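Local coordinates for papain-like cysteine protease (Porcine reproductive and respiratory syndrome virus, PDB 3MTV), which acts as a papain-like cysteine protease and metal-dependent nuclease, the nsp1-beta piece of the viral polyprotein, and probably helps subvert host antiviral responses, at residues M12-P23 and L45-D56; F60-M71 and G78-P86. One frame throughout, in Å; residues are numbered along the deposited sequence.

Contact 1 of 2, residues M12-P23 and L45-D56; sequences MYVAGGKVSWAP and LHTSFPPHHVVD
Strand 18-23 runs antiparallel to the short, weakly bonded strand of about residues 54-56, their axes approaching to 4.6 Å at 145°, with Val-19 and Val-55 as the hydrogen-bonded pair: Val-55 N gives a good bond to Val-19 O (3.1 Å), whereas the return bond is weak. Further along, a weak bond from His-52 N to Trp-21 O continues the pairing into the type II turn Pro-50 to His-53. The indole of Trp-21 is sandwiched between His-46 of helix 39-48 and Pro-51 of the turn; with chi1 at 70°, CG stands between the backbone N and the carbonyl carbon, which swings the ring toward the helix end. Pro-51 CA lies over one face of the five-membered ring, 3.7 Å from the centroid, and His-46 CA over the opposite one, both CH-pi contacts. The His-46 imidazole turns its edge to the six-membered ring in a T-shaped pair, planes at 67°. NE1 reaches Phe-49 O in a weak bond. This is the N-terminal antiparallel sheet, with the helix packed against it. Leu-45 sets CD1 on Val-19 CG1 and CD2 on Trp-21 CD1, both at 3.5 Å. His-52 ND1 bonds to Tyr-13 OH and NE2 to Arg-24 O, both of the second subunit.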
loop_
_atom_site.group_PDB
_atom_site.type_symbol
_atom_site.label_atom_id
_atom_site.label_comp_id
_atom_site.label_asym_id
_atom_site.label_seq_id
_atom_site.Cartn_x
_atom_site.Cartn_y
_atom_site.Cartn_z
ATOM N N MET A 12 1.413 0.737 7.518
ATOM C CA MET A 12 1.352 -0.684 7.351
ATOM C C MET A 12 -0.031 -1.102 7.257
ATOM O O MET A 12 -0.823 -0.554 7.981
ATOM C CB MET A 12 1.900 -1.346 8.599
ATOM C CG MET A 12 1.390 -2.740 8.765
ATOM S SD MET A 12 2.165 -3.725 10.074
ATOM C CE MET A 12 1.542 -3.041 11.588
ATOM N N TYR A 13 -0.351 -2.049 6.377
ATOM C CA TYR A 13 -1.736 -2.354 6.168
ATOM C C TYR A 13 -1.902 -3.685 6.775
ATOM O O TYR A 13 -0.979 -4.461 6.695
ATOM C CB TYR A 13 -2.086 -2.524 4.708
ATOM C CG TYR A 13 -1.823 -1.402 3.716
ATOM C CD1 TYR A 13 -1.010 -0.341 4.009
ATOM C CD2 TYR A 13 -2.392 -1.445 2.433
ATOM C CE1 TYR A 13 -0.744 0.664 3.031
ATOM C CE2 TYR A 13 -2.142 -0.421 1.461
ATOM C CZ TYR A 13 -1.325 0.614 1.774
ATOM O OH TYR A 13 -1.086 1.590 0.871
ATOM N N VAL A 14 -3.100 -3.974 7.314
ATOM C CA VAL A 14 -3.431 -5.240 7.971
ATOM C C VAL A 14 -4.834 -5.788 7.802
ATOM O O VAL A 14 -5.787 -5.001 7.916
ATOM C CB VAL A 14 -3.485 -4.982 9.384
ATOM C CG1 VAL A 14 -3.703 -6.261 10.052
ATOM C CG2 VAL A 14 -2.199 -4.283 9.901
ATOM N N ALA A 15 -4.985 -7.108 7.648
ATOM C CA ALA A 15 -6.216 -7.698 7.122
ATOM C C ALA A 15 -6.006 -9.178 6.952
ATOM O O ALA A 15 -5.183 -9.560 6.166
ATOM C CB ALA A 15 -6.499 -7.082 5.756
ATOM N N GLY A 16 -6.732 -10.041 7.643
ATOM C CA GLY A 16 -6.329 -11.458 7.667
ATOM C C GLY A 16 -5.275 -11.530 8.788
ATOM O O GLY A 16 -5.168 -10.687 9.749
ATOM N N GLY A 17 -4.429 -12.524 8.696
ATOM C CA GLY A 17 -3.278 -12.480 9.590
ATOM C C GLY A 17 -2.134 -11.937 8.764
ATOM O O GLY A 17 -0.903 -12.034 9.140
ATOM N N LYS A 18 -2.587 -11.372 7.623
ATOM C CA LYS A 18 -1.762 -10.852 6.528
ATOM C C LYS A 18 -1.519 -9.332 6.631
ATOM O O LYS A 18 -2.367 -8.585 7.041
ATOM C CB LYS A 18 -2.365 -11.257 5.163
ATOM C CG LYS A 18 -2.350 -12.775 4.821
ATOM C CD LYS A 18 -2.933 -13.154 3.426
ATOM C CE LYS A 18 -2.954 -14.720 3.200
ATOM N NZ LYS A 18 -2.714 -15.230 1.771
ATOM N N VAL A 19 -0.363 -8.883 6.175
ATOM C CA VAL A 19 0.175 -7.573 6.499
ATOM C C VAL A 19 1.163 -7.010 5.405
ATOM O O VAL A 19 1.766 -7.774 4.647
ATOM C CB VAL A 19 0.830 -7.818 7.761
ATOM C CG1 VAL A 19 2.071 -7.011 7.929
ATOM C CG2 VAL A 19 -0.215 -7.693 8.857
ATOM N N SER A 20 1.265 -5.690 5.238
ATOM C CA SER A 20 2.025 -5.122 4.142
ATOM C C SER A 20 2.627 -3.825 4.610
ATOM O O SER A 20 2.111 -3.187 5.452
ATOM C CB SER A 20 1.116 -4.817 2.940
ATOM O OG SER A 20 1.556 -3.622 2.241
ATOM N N TRP A 21 3.688 -3.340 4.032
ATOM C CA TRP A 21 3.905 -1.956 4.367
ATOM C C TRP A 21 4.127 -1.128 3.121
ATOM O O TRP A 21 4.358 -1.678 2.116
ATOM C CB TRP A 21 5.111 -1.826 5.261
ATOM C CG TRP A 21 6.486 -2.094 4.613
ATOM C CD1 TRP A 21 7.045 -3.331 4.380
ATOM C CD2 TRP A 21 7.454 -1.145 4.141
ATOM N NE1 TRP A 21 8.306 -3.208 3.807
ATOM C CE2 TRP A 21 8.596 -1.889 3.677
ATOM C CE3 TRP A 21 7.485 0.241 4.071
ATOM C CZ2 TRP A 21 9.732 -1.303 3.130
ATOM C CZ3 TRP A 21 8.670 0.871 3.560
ATOM C CH2 TRP A 21 9.758 0.076 3.074
ATOM N N ALA A 22 4.186 0.188 3.238
ATOM C CA ALA A 22 4.329 1.045 2.088
ATOM C C ALA A 22 4.868 2.364 2.569
ATOM O O ALA A 22 4.730 2.659 3.752
ATOM C CB ALA A 22 2.991 1.217 1.458
ATOM N N PRO A 23 5.450 3.191 1.669
ATOM C CA PRO A 23 5.959 4.484 2.173
ATOM C C PRO A 23 4.793 5.438 2.498
ATOM O O PRO A 23 3.677 5.105 2.088
ATOM C CB PRO A 23 6.896 4.999 1.063
ATOM C CG PRO A 23 7.167 3.862 0.239
ATOM C CD PRO A 23 5.948 2.908 0.325
ATOM N N LEU A 45 8.346 -6.885 9.898
ATOM C CA LEU A 45 7.916 -6.297 8.615
ATOM C C LEU A 45 8.733 -5.234 7.980
ATOM O O LEU A 45 9.234 -5.407 6.940
ATOM C CB LEU A 45 6.592 -5.606 8.743
ATOM C CG LEU A 45 5.725 -5.982 7.540
ATOM C CD1 LEU A 45 4.777 -4.928 7.256
ATOM C CD2 LEU A 45 6.573 -6.187 6.349
ATOM N N HIS A 46 8.832 -4.078 8.566
ATOM C CA HIS A 46 9.467 -3.019 7.788
ATOM C C HIS A 46 10.902 -3.277 7.680
ATOM O O HIS A 46 11.472 -2.960 6.688
ATOM C CB HIS A 46 9.168 -1.720 8.482
ATOM C CG HIS A 46 9.984 -0.553 8.072
ATOM N ND1 HIS A 46 9.594 0.294 7.065
ATOM C CD2 HIS A 46 11.112 -0.017 8.603
ATOM C CE1 HIS A 46 10.442 1.292 6.970
ATOM N NE2 HIS A 46 11.383 1.128 7.891
ATOM N N THR A 47 11.491 -3.866 8.708
ATOM C CA THR A 47 12.915 -4.126 8.724
ATOM C C THR A 47 13.272 -5.241 7.765
ATOM O O THR A 47 14.292 -5.195 7.033
ATOM C CB THR A 47 13.444 -4.379 10.160
ATOM O OG1 THR A 47 13.800 -3.102 10.707
ATOM C CG2 THR A 47 14.717 -5.155 10.093
ATOM N N SER A 48 12.440 -6.252 7.682
ATOM C CA SER A 48 12.916 -7.323 6.845
ATOM C C SER A 48 12.352 -7.529 5.423
ATOM O O SER A 48 12.987 -8.121 4.555
ATOM C CB SER A 48 13.039 -8.594 7.685
ATOM O OG SER A 48 11.894 -8.702 8.428
ATOM N N PHE A 49 11.195 -6.978 5.110
ATOM C CA PHE A 49 10.649 -7.146 3.738
ATOM C C PHE A 49 10.623 -5.957 2.828
ATOM O O PHE A 49 11.005 -4.871 3.221
ATOM C CB PHE A 49 9.279 -7.678 3.818
ATOM C CG PHE A 49 9.211 -8.917 4.551
ATOM C CD1 PHE A 49 9.038 -8.919 5.910
ATOM C CD2 PHE A 49 9.392 -10.107 3.904
ATOM C CE1 PHE A 49 8.998 -10.104 6.618
ATOM C CE2 PHE A 49 9.321 -11.312 4.615
ATOM C CZ PHE A 49 9.100 -11.290 5.978
ATOM N N PRO A 50 10.297 -6.172 1.553
ATOM C CA PRO A 50 10.226 -4.903 0.824
ATOM C C PRO A 50 8.754 -4.404 0.749
ATOM O O PRO A 50 7.805 -5.231 0.818
ATOM C CB PRO A 50 10.733 -5.335 -0.558
ATOM C CG PRO A 50 10.214 -6.819 -0.688
ATOM C CD PRO A 50 10.344 -7.374 0.648
ATOM N N PRO A 51 8.547 -3.109 0.464
ATOM C CA PRO A 51 7.236 -2.484 0.467
ATOM C C PRO A 51 6.329 -3.228 -0.457
ATOM O O PRO A 51 6.812 -3.761 -1.349
ATOM C CB PRO A 51 7.531 -1.173 -0.117
ATOM C CG PRO A 51 9.018 -1.035 -0.346
ATOM C CD PRO A 51 9.457 -2.387 -0.424
ATOM N N HIS A 52 5.071 -3.417 -0.142
ATOM C CA HIS A 52 4.052 -3.649 -1.152
ATOM C C HIS A 52 4.004 -5.065 -1.343
ATOM O O HIS A 52 3.173 -5.566 -2.162
ATOM C CB HIS A 52 4.310 -2.959 -2.533
ATOM C CG HIS A 52 4.561 -1.451 -2.490
ATOM N ND1 HIS A 52 3.651 -0.521 -1.983
ATOM C CD2 HIS A 52 5.619 -0.718 -2.931
ATOM C CE1 HIS A 52 4.171 0.697 -2.099
ATOM N NE2 HIS A 52 5.358 0.612 -2.704
ATOM N N HIS A 53 4.843 -5.767 -0.579
ATOM C CA HIS A 53 4.508 -7.183 -0.521
ATOM C C HIS A 53 3.827 -7.570 0.730
ATOM O O HIS A 53 4.190 -7.086 1.784
ATOM C CB HIS A 53 5.658 -8.126 -0.742
ATOM C CG HIS A 53 6.488 -7.830 -1.949
ATOM N ND1 HIS A 53 7.089 -6.605 -2.165
ATOM C CD2 HIS A 53 6.838 -8.621 -2.992
ATOM C CE1 HIS A 53 7.774 -6.664 -3.285
ATOM N NE2 HIS A 53 7.645 -7.873 -3.791
ATOM N N VAL A 54 2.868 -8.467 0.552
ATOM C CA VAL A 54 2.009 -9.025 1.558
ATOM C C VAL A 54 2.558 -10.356 2.099
ATOM O O VAL A 54 3.024 -11.242 1.346
ATOM C CB VAL A 54 0.637 -9.213 0.866
ATOM C CG1 VAL A 54 0.020 -10.475 1.190
ATOM C CG2 VAL A 54 -0.304 -7.981 1.209
ATOM N N VAL A 55 2.465 -10.529 3.409
ATOM C CA VAL A 55 3.045 -11.690 4.126
ATOM C C VAL A 55 2.192 -12.245 5.284
ATOM O O VAL A 55 1.592 -11.482 6.005
ATOM C CB VAL A 55 4.417 -11.320 4.776
ATOM C CG1 VAL A 55 5.258 -10.552 3.882
ATOM C CG2 VAL A 55 4.242 -10.446 5.910
ATOM N N ASP A 56 2.158 -13.562 5.497
ATOM C CA ASP A 56 1.514 -14.099 6.679
ATOM C C ASP A 56 2.604 -14.243 7.786
ATOM O O ASP A 56 3.326 -15.213 7.764
ATOM C CB ASP A 56 0.869 -15.431 6.339
ATOM C CG ASP A 56 0.300 -16.116 7.596
ATOM O OD1 ASP A 56 0.774 -15.709 8.726
ATOM O OD2 ASP A 56 -0.596 -17.022 7.467
#

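Contact 2 of 2, residues F60-M71 and G78-P86; sequences FTFITPGSGVSM and GCLPADTVP
Val-69 CG1 sits among Leu-80 CB, Ala-82 CB and Val-85 CG1, the first two each 4.1 Å away, and forms the apolar middle of the contact. Next to it Met-71 and Val-85 lie alongside each other, running antiparallel, with Met-71 CG 4.0 Å from Val-85 CG2. Further along, Leu-80 CD2 meets the edge of the Phe-60 ring at CD2 (3.9 Å), in the ring plane; a chi1 of -71°, CG anti to the carbonyl carbon, brings that edge to Leu-80. The ring also makes an edge-to-face pair with Phe-49. Pro-81 lays its CD and CG against Thr-61 O. Further out the backbones take over as a short antiparallel hairpin, strands 68-69 and 77-78, the second within the arterivirus proteinase family sequence. Gly-78 N bonds nearly straight to Gly-68 O (3.0 Å, 174° at the hydrogen), yet comes in from above the carbonyl plane, while Val-69 N uses an in-plane lone pair of Leu-80 O. At the polar rim, Gly-78 O receives weak bonds from Gly-66 N and Gly-68 N, beside the type II turn Thr-64 to Ser-67. The chemistry implies a pairing resting chiefly on the two stronger backbone bonds, with apolar side-chain packing beside them.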
loop_
_atom_site.group_PDB
_atom_site.type_symbol
_atom_site.label_atom_id
_atom_site.label_comp_id
_atom_site.label_asym_id
_atom_site.label_seq_id
_atom_site.Cartn_x
_atom_site.Cartn_y
_atom_site.Cartn_z
ATOM N N PHE A 60 6.833 -17.192 9.117
ATOM C CA PHE A 60 8.251 -16.835 9.146
ATOM C C PHE A 60 8.816 -16.903 10.538
ATOM O O PHE A 60 8.034 -16.878 11.465
ATOM C CB PHE A 60 8.449 -15.368 8.726
ATOM C CG PHE A 60 8.197 -15.110 7.254
ATOM C CD1 PHE A 60 6.903 -15.140 6.731
ATOM C CD2 PHE A 60 9.239 -14.833 6.401
ATOM C CE1 PHE A 60 6.668 -14.895 5.387
ATOM C CE2 PHE A 60 9.005 -14.588 5.097
ATOM C CZ PHE A 60 7.725 -14.615 4.589
ATOM N N THR A 61 10.144 -16.881 10.721
ATOM C CA THR A 61 10.571 -17.021 12.062
ATOM C C THR A 61 11.605 -15.922 12.372
ATOM O O THR A 61 12.381 -15.614 11.544
ATOM C CB THR A 61 10.841 -18.577 12.380
ATOM O OG1 THR A 61 12.093 -18.937 11.878
ATOM C CG2 THR A 61 9.683 -19.706 11.774
ATOM N N PHE A 62 11.546 -15.245 13.515
ATOM C CA PHE A 62 12.284 -13.978 13.692
ATOM C C PHE A 62 13.311 -14.215 14.768
ATOM O O PHE A 62 13.264 -15.255 15.364
ATOM C CB PHE A 62 11.302 -12.798 13.936
ATOM C CG PHE A 62 10.274 -12.681 12.822
ATOM C CD1 PHE A 62 9.109 -13.506 12.809
ATOM C CD2 PHE A 62 10.534 -11.873 11.687
ATOM C CE1 PHE A 62 8.169 -13.508 11.690
ATOM C CE2 PHE A 62 9.635 -11.876 10.593
ATOM C CZ PHE A 62 8.449 -12.702 10.603
ATOM N N ILE A 63 14.286 -13.344 14.959
ATOM C CA ILE A 63 15.452 -13.684 15.785
ATOM C C ILE A 63 15.964 -12.333 16.201
ATOM O O ILE A 63 15.428 -11.359 15.832
ATOM C CB ILE A 63 16.657 -14.500 15.058
ATOM C CG1 ILE A 63 17.623 -13.535 14.307
ATOM C CG2 ILE A 63 16.167 -15.869 14.309
ATOM C CD1 ILE A 63 19.143 -13.986 14.041
ATOM N N THR A 64 16.985 -12.199 16.987
ATOM C CA THR A 64 16.987 -10.887 17.593
ATOM C C THR A 64 17.401 -9.774 16.583
ATOM O O THR A 64 18.295 -9.957 15.772
ATOM C CB THR A 64 17.722 -10.892 19.034
ATOM O OG1 THR A 64 19.012 -10.247 18.978
ATOM C CG2 THR A 64 17.835 -12.357 19.656
ATOM N N PRO A 65 16.710 -8.620 16.607
ATOM C CA PRO A 65 17.169 -7.373 15.925
ATOM C C PRO A 65 18.702 -7.182 15.828
ATOM O O PRO A 65 19.398 -7.250 16.885
ATOM C CB PRO A 65 16.567 -6.246 16.820
ATOM C CG PRO A 65 15.175 -6.911 17.289
ATOM C CD PRO A 65 15.349 -8.472 17.184
ATOM N N GLY A 66 19.193 -6.922 14.594
ATOM C CA GLY A 66 20.601 -6.594 14.276
ATOM C C GLY A 66 21.554 -7.790 14.092
ATOM O O GLY A 66 22.787 -7.588 14.118
ATOM N N SER A 67 20.986 -8.995 13.855
ATOM C CA SER A 67 21.616 -10.304 14.120
ATOM C C SER A 67 21.116 -11.301 13.086
ATOM O O SER A 67 21.364 -12.530 13.092
ATOM C CB SER A 67 21.211 -10.801 15.538
ATOM O OG SER A 67 20.130 -11.732 15.490
ATOM N N GLY A 68 20.322 -10.776 12.199
ATOM C CA GLY A 68 19.708 -11.651 11.225
ATOM C C GLY A 68 19.945 -11.134 9.833
ATOM O O GLY A 68 20.863 -10.319 9.550
ATOM N N VAL A 69 19.064 -11.582 8.962
ATOM C CA VAL A 69 19.213 -11.194 7.568
ATOM C C VAL A 69 17.990 -10.471 6.921
ATOM O O VAL A 69 16.839 -10.817 7.237
ATOM C CB VAL A 69 19.649 -12.432 6.857
ATOM C CG1 VAL A 69 18.515 -13.057 5.989
ATOM C CG2 VAL A 69 20.954 -12.145 6.224
ATOM N N SER A 70 18.224 -9.440 6.096
ATOM C CA SER A 70 17.098 -8.694 5.426
ATOM C C SER A 70 16.868 -9.013 3.919
ATOM O O SER A 70 17.827 -9.361 3.211
ATOM C CB SER A 70 17.246 -7.178 5.551
ATOM O OG SER A 70 15.957 -6.613 5.352
ATOM N N MET A 71 15.620 -8.946 3.435
ATOM C CA MET A 71 15.358 -8.958 1.972
ATOM C C MET A 71 15.437 -7.535 1.363
ATOM O O MET A 71 15.358 -7.407 0.209
ATOM C CB MET A 71 14.100 -9.701 1.464
ATOM C CG MET A 71 13.464 -10.736 2.385
ATOM S SD MET A 71 12.289 -11.859 1.521
ATOM C CE MET A 71 12.620 -11.463 -0.186
ATOM N N GLY A 78 19.156 -7.909 9.360
ATOM C CA GLY A 78 17.692 -8.013 9.487
ATOM C C GLY A 78 17.372 -8.794 10.738
ATOM O O GLY A 78 17.930 -8.471 11.788
ATOM N N CYS A 79 16.514 -9.816 10.631
ATOM C CA CYS A 79 16.085 -10.648 11.783
ATOM C C CYS A 79 15.473 -11.876 11.205
ATOM O O CYS A 79 14.559 -12.605 11.713
ATOM C CB CYS A 79 15.086 -9.984 12.744
ATOM S SG CYS A 79 13.878 -8.675 12.286
ATOM N N LEU A 80 15.991 -12.126 10.061
ATOM C CA LEU A 80 15.575 -13.344 9.539
ATOM C C LEU A 80 16.741 -14.292 9.610
ATOM O O LEU A 80 17.921 -13.934 9.277
ATOM C CB LEU A 80 15.072 -13.101 8.152
ATOM C CG LEU A 80 13.575 -13.004 8.176
ATOM C CD1 LEU A 80 13.296 -11.925 7.235
ATOM C CD2 LEU A 80 12.879 -14.362 7.789
ATOM N N PRO A 81 16.393 -15.491 10.067
ATOM C CA PRO A 81 17.223 -16.669 9.928
ATOM C C PRO A 81 17.578 -16.746 8.442
ATOM O O PRO A 81 16.679 -17.059 7.600
ATOM C CB PRO A 81 16.255 -17.852 10.227
ATOM C CG PRO A 81 14.888 -17.290 10.194
ATOM C CD PRO A 81 14.969 -15.798 9.895
ATOM N N ALA A 82 18.849 -16.520 8.101
ATOM C CA ALA A 82 19.239 -16.932 6.730
ATOM C C ALA A 82 18.896 -18.368 6.234
ATOM O O ALA A 82 18.554 -18.471 5.078
ATOM C CB ALA A 82 20.558 -16.582 6.444
ATOM N N ASP A 83 18.881 -19.458 7.032
ATOM C CA ASP A 83 18.212 -20.681 6.484
ATOM C C ASP A 83 16.997 -20.346 5.541
ATOM O O ASP A 83 16.530 -21.214 4.792
ATOM C CB ASP A 83 17.616 -21.637 7.571
ATOM C CG ASP A 83 18.435 -21.697 8.847
ATOM O OD1 ASP A 83 19.562 -22.303 8.751
ATOM O OD2 ASP A 83 17.921 -21.187 9.925
ATOM N N THR A 84 16.391 -19.153 5.668
ATOM C CA THR A 84 14.918 -18.983 5.302
ATOM C C THR A 84 14.510 -18.036 4.112
ATOM O O THR A 84 13.404 -18.022 3.638
ATOM C CB THR A 84 14.096 -18.646 6.587
ATOM O OG1 THR A 84 14.372 -17.310 6.992
ATOM C CG2 THR A 84 14.554 -19.520 7.799
ATOM N N VAL A 85 15.481 -17.298 3.636
ATOM C CA VAL A 85 15.466 -16.451 2.494
ATOM C C VAL A 85 16.475 -16.977 1.486
ATOM O O VAL A 85 17.424 -17.736 1.878
ATOM C CB VAL A 85 15.995 -15.185 3.051
ATOM C CG1 VAL A 85 17.078 -14.522 2.183
ATOM C CG2 VAL A 85 14.870 -14.344 3.378
ATOM N N PRO A 86 16.313 -16.581 0.194
ATOM C CA PRO A 86 17.283 -17.129 -0.789
ATOM C C PRO A 86 18.696 -16.564 -0.652
ATOM O O PRO A 86 18.895 -15.499 -0.034
ATOM C CB PRO A 86 16.632 -16.886 -2.167
ATOM C CG PRO A 86 15.225 -16.705 -1.892
ATOM C CD PRO A 86 15.126 -16.024 -0.471
#

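The two contacts come in series along the chain, contact 1 closing at Asp-56 before contact 2 opens at Phe-60, and their centres lie about 16 Å apart. Contact 1 belongs to the N-terminal four-stranded sheet and helix 39-48; contact 2 holds the small two-stranded hairpin that follows. The end of that helix joins them: Thr-47 O meets Ser-70 OG, Ser-48 O meets Met-71 N, and Ser-48 CB packs on Leu-80 CD1. Residues 78-86 already belong to the proteinase family sequence, and the Val-85 side chain is about 8 Å from that of His-159, a probable active-site residue. Contact 2 thus connects the N-terminal sheet and helix, part of which also touches the second subunit, to residues near the probable active site.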